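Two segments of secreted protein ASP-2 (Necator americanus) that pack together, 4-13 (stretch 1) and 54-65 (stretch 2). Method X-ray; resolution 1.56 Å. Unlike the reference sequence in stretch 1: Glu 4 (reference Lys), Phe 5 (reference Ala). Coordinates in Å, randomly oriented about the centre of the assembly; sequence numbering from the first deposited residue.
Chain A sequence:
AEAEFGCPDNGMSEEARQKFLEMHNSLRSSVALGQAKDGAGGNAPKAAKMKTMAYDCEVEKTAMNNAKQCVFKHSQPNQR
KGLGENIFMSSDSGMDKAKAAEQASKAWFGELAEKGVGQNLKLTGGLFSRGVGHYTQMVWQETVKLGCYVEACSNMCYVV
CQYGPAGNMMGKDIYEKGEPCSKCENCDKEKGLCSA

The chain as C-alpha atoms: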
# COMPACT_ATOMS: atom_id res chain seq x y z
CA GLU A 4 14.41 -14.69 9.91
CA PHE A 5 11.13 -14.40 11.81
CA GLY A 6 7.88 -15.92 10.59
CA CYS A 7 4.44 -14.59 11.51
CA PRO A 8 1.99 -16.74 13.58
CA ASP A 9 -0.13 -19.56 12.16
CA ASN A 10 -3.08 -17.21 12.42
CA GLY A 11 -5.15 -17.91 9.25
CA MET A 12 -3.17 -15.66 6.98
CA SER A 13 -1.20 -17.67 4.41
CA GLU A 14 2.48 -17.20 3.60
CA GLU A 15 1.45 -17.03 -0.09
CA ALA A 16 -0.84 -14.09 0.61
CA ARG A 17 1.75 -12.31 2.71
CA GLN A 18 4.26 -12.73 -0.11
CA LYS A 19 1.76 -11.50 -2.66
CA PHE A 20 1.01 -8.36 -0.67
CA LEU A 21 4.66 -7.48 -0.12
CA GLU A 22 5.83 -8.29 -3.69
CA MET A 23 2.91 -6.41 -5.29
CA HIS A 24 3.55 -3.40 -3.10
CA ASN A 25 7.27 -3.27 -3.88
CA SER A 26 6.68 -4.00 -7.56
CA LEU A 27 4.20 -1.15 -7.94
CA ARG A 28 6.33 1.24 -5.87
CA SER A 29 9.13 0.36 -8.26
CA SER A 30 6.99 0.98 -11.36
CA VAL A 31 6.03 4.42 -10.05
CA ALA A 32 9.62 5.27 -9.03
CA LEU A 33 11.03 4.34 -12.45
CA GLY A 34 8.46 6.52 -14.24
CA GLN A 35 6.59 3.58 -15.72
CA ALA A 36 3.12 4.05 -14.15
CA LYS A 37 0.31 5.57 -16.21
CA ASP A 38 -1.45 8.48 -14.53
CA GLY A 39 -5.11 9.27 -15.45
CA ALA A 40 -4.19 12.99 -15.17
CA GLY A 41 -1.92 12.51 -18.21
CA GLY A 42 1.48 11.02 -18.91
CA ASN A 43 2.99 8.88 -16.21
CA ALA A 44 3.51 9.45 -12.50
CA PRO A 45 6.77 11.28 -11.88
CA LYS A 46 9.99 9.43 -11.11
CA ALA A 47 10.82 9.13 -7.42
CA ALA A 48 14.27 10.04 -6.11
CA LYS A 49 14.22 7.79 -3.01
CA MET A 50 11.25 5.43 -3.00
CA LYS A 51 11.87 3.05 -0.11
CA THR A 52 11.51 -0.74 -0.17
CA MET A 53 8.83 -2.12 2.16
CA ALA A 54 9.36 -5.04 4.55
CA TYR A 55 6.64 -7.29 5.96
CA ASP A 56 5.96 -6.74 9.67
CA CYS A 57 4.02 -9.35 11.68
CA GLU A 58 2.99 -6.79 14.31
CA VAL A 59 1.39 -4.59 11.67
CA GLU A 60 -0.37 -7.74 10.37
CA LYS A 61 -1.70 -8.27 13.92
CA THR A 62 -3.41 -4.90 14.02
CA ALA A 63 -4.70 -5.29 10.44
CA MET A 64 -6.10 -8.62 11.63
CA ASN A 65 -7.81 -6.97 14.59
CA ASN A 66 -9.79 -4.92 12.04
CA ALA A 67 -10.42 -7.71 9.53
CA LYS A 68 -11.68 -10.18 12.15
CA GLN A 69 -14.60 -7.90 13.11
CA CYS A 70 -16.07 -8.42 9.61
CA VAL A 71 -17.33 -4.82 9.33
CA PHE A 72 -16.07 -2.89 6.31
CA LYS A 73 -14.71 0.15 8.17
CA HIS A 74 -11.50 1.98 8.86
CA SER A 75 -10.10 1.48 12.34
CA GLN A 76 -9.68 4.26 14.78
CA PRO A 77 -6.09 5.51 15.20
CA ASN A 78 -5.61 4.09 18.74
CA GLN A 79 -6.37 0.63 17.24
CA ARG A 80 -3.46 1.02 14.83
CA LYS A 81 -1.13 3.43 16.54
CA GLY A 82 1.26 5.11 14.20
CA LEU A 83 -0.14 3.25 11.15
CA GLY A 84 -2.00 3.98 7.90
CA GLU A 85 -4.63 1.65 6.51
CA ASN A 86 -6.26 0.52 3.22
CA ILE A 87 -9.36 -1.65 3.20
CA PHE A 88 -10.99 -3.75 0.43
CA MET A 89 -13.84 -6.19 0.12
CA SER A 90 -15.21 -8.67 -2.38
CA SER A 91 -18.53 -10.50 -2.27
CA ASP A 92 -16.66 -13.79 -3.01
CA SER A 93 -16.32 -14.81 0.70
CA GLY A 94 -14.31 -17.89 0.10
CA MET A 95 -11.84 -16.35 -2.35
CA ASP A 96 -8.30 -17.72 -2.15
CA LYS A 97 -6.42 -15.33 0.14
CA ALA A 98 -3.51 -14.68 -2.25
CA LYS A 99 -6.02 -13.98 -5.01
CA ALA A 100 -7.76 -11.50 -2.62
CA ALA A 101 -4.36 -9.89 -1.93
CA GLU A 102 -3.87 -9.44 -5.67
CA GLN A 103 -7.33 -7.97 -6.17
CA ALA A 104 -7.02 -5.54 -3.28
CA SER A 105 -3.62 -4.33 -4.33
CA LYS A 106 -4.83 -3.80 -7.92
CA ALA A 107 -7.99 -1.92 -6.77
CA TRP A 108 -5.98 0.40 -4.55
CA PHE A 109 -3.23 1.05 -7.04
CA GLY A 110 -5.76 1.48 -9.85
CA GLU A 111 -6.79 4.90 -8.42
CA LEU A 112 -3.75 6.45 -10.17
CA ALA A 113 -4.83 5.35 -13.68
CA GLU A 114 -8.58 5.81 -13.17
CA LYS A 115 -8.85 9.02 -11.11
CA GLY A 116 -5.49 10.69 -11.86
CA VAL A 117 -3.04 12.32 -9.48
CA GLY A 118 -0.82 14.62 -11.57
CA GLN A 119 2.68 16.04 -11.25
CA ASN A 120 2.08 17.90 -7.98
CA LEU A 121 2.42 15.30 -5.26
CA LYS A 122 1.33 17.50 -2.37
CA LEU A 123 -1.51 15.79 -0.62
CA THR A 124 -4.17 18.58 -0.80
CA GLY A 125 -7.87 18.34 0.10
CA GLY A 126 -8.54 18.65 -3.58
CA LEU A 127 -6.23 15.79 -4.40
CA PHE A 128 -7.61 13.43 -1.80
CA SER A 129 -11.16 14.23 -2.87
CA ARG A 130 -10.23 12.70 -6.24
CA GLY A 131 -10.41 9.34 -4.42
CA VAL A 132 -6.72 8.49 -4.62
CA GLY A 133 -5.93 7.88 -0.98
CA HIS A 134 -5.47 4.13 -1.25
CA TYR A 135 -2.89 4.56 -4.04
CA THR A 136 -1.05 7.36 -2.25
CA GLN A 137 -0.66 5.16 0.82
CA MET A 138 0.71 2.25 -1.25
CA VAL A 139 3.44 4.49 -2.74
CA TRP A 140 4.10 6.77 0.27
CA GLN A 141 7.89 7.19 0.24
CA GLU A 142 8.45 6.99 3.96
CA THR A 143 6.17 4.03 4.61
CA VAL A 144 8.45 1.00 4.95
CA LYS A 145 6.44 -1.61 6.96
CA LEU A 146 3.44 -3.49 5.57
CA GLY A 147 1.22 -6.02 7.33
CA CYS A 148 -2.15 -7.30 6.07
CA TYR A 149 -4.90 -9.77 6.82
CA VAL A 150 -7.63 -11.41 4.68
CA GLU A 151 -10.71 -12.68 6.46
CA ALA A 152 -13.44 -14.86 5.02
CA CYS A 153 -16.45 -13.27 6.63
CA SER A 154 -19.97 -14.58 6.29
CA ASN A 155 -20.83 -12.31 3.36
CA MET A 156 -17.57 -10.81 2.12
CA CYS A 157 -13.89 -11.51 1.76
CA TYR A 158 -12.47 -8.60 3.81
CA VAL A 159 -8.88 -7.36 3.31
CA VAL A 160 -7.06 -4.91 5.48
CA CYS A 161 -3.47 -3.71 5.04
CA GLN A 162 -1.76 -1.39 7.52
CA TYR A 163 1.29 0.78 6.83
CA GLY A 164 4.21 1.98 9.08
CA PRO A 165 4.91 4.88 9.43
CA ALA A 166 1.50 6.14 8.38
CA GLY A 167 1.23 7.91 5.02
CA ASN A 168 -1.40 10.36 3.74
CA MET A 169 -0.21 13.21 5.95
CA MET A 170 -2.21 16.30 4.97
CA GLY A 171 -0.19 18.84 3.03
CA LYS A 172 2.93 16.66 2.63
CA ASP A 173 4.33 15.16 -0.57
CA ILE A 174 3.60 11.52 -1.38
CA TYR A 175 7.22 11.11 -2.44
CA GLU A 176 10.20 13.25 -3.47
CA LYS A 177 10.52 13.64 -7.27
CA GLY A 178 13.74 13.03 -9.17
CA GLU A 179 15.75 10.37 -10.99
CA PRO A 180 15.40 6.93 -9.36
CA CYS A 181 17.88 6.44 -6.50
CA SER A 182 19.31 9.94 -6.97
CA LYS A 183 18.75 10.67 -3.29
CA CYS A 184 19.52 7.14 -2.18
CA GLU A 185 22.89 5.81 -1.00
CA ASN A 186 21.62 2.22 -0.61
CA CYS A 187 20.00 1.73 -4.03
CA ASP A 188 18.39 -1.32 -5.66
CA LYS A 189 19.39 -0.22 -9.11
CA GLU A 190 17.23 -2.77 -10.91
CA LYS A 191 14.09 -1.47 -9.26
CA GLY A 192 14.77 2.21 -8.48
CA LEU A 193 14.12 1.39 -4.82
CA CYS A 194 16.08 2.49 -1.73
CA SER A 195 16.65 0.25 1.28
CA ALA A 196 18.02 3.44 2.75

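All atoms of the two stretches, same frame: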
# COMPACT_ATOMS: atom_id res chain seq x y z
N GLU A 4 15.66 -14.32 10.60
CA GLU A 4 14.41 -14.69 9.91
C GLU A 4 13.31 -15.05 10.91
O GLU A 4 13.50 -15.92 11.77
CB GLU A 4 14.63 -15.87 8.97
N PHE A 5 12.17 -14.39 10.77
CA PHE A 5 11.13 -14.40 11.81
C PHE A 5 9.76 -14.50 11.15
O PHE A 5 9.27 -13.54 10.56
CB PHE A 5 11.22 -13.10 12.62
CG PHE A 5 10.38 -13.10 13.89
CD1 PHE A 5 10.89 -13.61 15.09
CD2 PHE A 5 9.12 -12.52 13.89
CE1 PHE A 5 10.14 -13.60 16.25
CE2 PHE A 5 8.35 -12.49 15.06
CZ PHE A 5 8.86 -13.03 16.24
N GLY A 6 9.15 -15.67 11.25
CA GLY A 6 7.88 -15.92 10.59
C GLY A 6 6.73 -15.38 11.45
O GLY A 6 6.83 -15.26 12.68
N CYS A 7 5.63 -15.02 10.79
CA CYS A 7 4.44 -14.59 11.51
C CYS A 7 3.67 -15.84 12.01
O CYS A 7 3.93 -16.98 11.55
CB CYS A 7 3.57 -13.69 10.59
SG CYS A 7 4.46 -12.26 9.91
N PRO A 8 2.75 -15.65 12.95
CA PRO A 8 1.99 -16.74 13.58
C PRO A 8 1.13 -17.47 12.56
O PRO A 8 0.82 -16.94 11.46
CB PRO A 8 1.05 -16.01 14.56
CG PRO A 8 1.58 -14.64 14.69
CD PRO A 8 2.37 -14.33 13.48
N ASP A 9 0.75 -18.68 12.94
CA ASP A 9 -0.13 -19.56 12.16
C ASP A 9 -1.51 -19.09 12.52
O ASP A 9 -2.23 -19.72 13.31
CB ASP A 9 0.14 -21.00 12.61
CG ASP A 9 -0.57 -22.02 11.78
OD1 ASP A 9 -1.08 -21.69 10.68
OD2 ASP A 9 -0.58 -23.18 12.25
N ASN A 10 -1.89 -17.94 11.97
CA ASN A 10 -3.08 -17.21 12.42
C ASN A 10 -4.21 -17.10 11.37
O ASN A 10 -5.16 -16.31 11.56
CB ASN A 10 -2.68 -15.79 12.88
CG ASN A 10 -2.13 -14.95 11.73
OD1 ASN A 10 -2.20 -15.39 10.58
ND2 ASN A 10 -1.57 -13.75 12.03
N GLY A 11 -4.12 -17.91 10.32
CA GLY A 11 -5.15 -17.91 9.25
C GLY A 11 -4.74 -17.17 8.01
O GLY A 11 -5.32 -17.32 6.95
N MET A 12 -3.71 -16.34 8.13
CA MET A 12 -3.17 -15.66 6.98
C MET A 12 -2.15 -16.60 6.32
O MET A 12 -1.37 -17.23 7.03
CB MET A 12 -2.49 -14.38 7.48
CG MET A 12 -2.02 -13.51 6.42
SD MET A 12 -3.30 -13.01 5.22
CE MET A 12 -2.18 -11.96 4.29
N SER A 13 -2.14 -16.74 4.99
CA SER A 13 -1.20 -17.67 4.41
C SER A 13 0.10 -16.99 4.02
O SER A 13 0.10 -15.78 3.68
CB SER A 13 -1.82 -18.33 3.16
OG SER A 13 -2.04 -17.34 2.15
N ALA A 54 9.14 -3.73 3.94
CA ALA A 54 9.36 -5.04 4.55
C ALA A 54 8.06 -5.46 5.21
O ALA A 54 7.31 -4.61 5.68
CB ALA A 54 10.43 -4.97 5.65
N TYR A 55 7.84 -6.76 5.30
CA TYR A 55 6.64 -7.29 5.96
C TYR A 55 6.84 -7.24 7.46
O TYR A 55 7.97 -7.43 7.96
CB TYR A 55 6.33 -8.73 5.50
CG TYR A 55 4.85 -9.04 5.69
CD1 TYR A 55 3.90 -8.60 4.75
CD2 TYR A 55 4.38 -9.69 6.84
CE1 TYR A 55 2.51 -8.84 4.95
CE2 TYR A 55 3.00 -9.94 7.04
CZ TYR A 55 2.08 -9.50 6.11
OH TYR A 55 0.73 -9.71 6.32
N ASP A 56 5.78 -6.92 8.19
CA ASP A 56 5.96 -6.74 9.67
C ASP A 56 4.79 -7.47 10.35
O ASP A 56 3.62 -7.09 10.15
CB ASP A 56 5.91 -5.25 9.98
CG ASP A 56 6.04 -4.95 11.46
OD1 ASP A 56 5.52 -5.69 12.29
OD2 ASP A 56 6.68 -3.93 11.82
N CYS A 57 5.09 -8.51 11.14
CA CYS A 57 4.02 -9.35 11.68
C CYS A 57 3.16 -8.61 12.71
O CYS A 57 2.01 -8.99 12.94
CB CYS A 57 4.61 -10.59 12.39
SG CYS A 57 5.67 -11.58 11.38
N GLU A 58 3.76 -7.61 13.38
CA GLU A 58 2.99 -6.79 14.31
C GLU A 58 1.96 -5.89 13.65
O GLU A 58 0.85 -5.69 14.16
CB GLU A 58 3.91 -5.99 15.26
CG GLU A 58 4.65 -6.90 16.24
CD GLU A 58 3.66 -7.60 17.16
OE1 GLU A 58 3.47 -8.84 17.02
OE2 GLU A 58 3.03 -6.87 17.94
N VAL A 59 2.32 -5.37 12.50
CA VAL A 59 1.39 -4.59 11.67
C VAL A 59 0.31 -5.52 11.15
O VAL A 59 -0.87 -5.15 11.12
CB VAL A 59 2.14 -3.93 10.54
CG1 VAL A 59 1.16 -3.12 9.66
CG2 VAL A 59 3.19 -2.93 11.16
N GLU A 60 0.68 -6.74 10.75
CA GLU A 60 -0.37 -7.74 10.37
C GLU A 60 -1.38 -7.99 11.51
O GLU A 60 -2.59 -8.13 11.28
CB GLU A 60 0.28 -9.08 9.98
CG GLU A 60 -0.73 -10.17 9.73
CD GLU A 60 -0.04 -11.44 9.28
OE1 GLU A 60 -0.04 -12.38 10.09
OE2 GLU A 60 0.50 -11.47 8.14
N LYS A 61 -0.86 -7.99 12.75
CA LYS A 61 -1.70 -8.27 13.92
C LYS A 61 -2.75 -7.22 14.05
O LYS A 61 -3.91 -7.54 14.23
CB LYS A 61 -0.85 -8.21 15.18
CG LYS A 61 -1.64 -8.34 16.45
CD LYS A 61 -0.74 -8.07 17.64
CE LYS A 61 -1.52 -8.18 18.95
NZ LYS A 61 -2.24 -9.52 19.13
N THR A 62 -2.37 -5.96 13.93
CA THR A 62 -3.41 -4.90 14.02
C THR A 62 -4.34 -4.85 12.80
O THR A 62 -5.52 -4.58 12.92
CB THR A 62 -2.80 -3.51 14.35
OG1 THR A 62 -1.62 -3.26 13.59
CG2 THR A 62 -2.48 -3.44 15.87
N ALA A 63 -3.81 -5.16 11.61
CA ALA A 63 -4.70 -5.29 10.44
C ALA A 63 -5.72 -6.39 10.67
O ALA A 63 -6.94 -6.24 10.38
CB ALA A 63 -3.87 -5.55 9.18
N MET A 64 -5.25 -7.52 11.20
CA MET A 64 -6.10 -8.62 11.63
C MET A 64 -7.19 -8.22 12.61
O MET A 64 -8.34 -8.67 12.49
CB MET A 64 -5.24 -9.76 12.25
CG MET A 64 -6.07 -10.97 12.65
SD MET A 64 -4.96 -12.20 13.38
CE MET A 64 -4.51 -11.41 14.92
N ASN A 65 -6.83 -7.41 13.61
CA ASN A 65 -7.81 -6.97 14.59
C ASN A 65 -8.98 -6.26 13.90
O ASN A 65 -10.10 -6.35 14.37
CB ASN A 65 -7.16 -6.02 15.60
CG ASN A 65 -6.19 -6.71 16.53
OD1 ASN A 65 -6.16 -7.94 16.58
ND2 ASN A 65 -5.35 -5.93 17.22

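Stretch 1 has no regular helix or strand and lies against the start of the helix that begins at Cys 57; the contact buries 383 Å², both sides summed. Glu 4, modelled only to CB, makes no contact. Phe 5, which like Glu 4 differs from the reference sequence, adds little: its CA-to-CB bond points sideways, and Phe 5 CD2 comes 4.4 Å from Cys 57 SG, which sits at the ring edge. Gly 6 passes close with its backbone, its C atom lying 3.9 Å from Cys 57 SG.

Cys 7 SG and Cys 57 SG are 2.0 Å apart with chi3 of -82°, near the right angle a relaxed disulfide prefers. Both cysteines point toward the other stretch in the m rotamer, and Cys 7 CA and Cys 57 CA are 5.3 Å apart. Cys 7 SG also meets the edge of the Tyr 55 ring, 4.0 Å from Tyr 55 CE2 and 81° off the ring normal.

Pro 8 and Asp 9 make no contact, but the chain then returns at Asn 10, whose CA-to-CB bond points toward stretch 2, with chi1 in the p rotamer. Asn 10 ND2 donates to Glu 60 OE1 (2.8 Å, 162°), the one hydrogen bond between the stretches, while Asn 10 OD1 accepts from Met 12 N (3.0 Å, 162°). An amide suits this place because it can donate across the contact and brace its own loop at once. Glu 60, buried and extended (chi1 and chi2 both t), reaches this donor; Glu 60 OE2 accepts from Tyr 55 OH at 2.5 Å.

Gly 11 has phi 102°, psi -17°, where a CB would jam against the preceding carbonyl O. Buried Met 12 then points toward stretch 2: Met 12 CG lies 3.7 Å from Glu 60 OE2, and Met 12 CE 4.2 Å from Tyr 55 OH. Ser 13 turns away and caps the following helix.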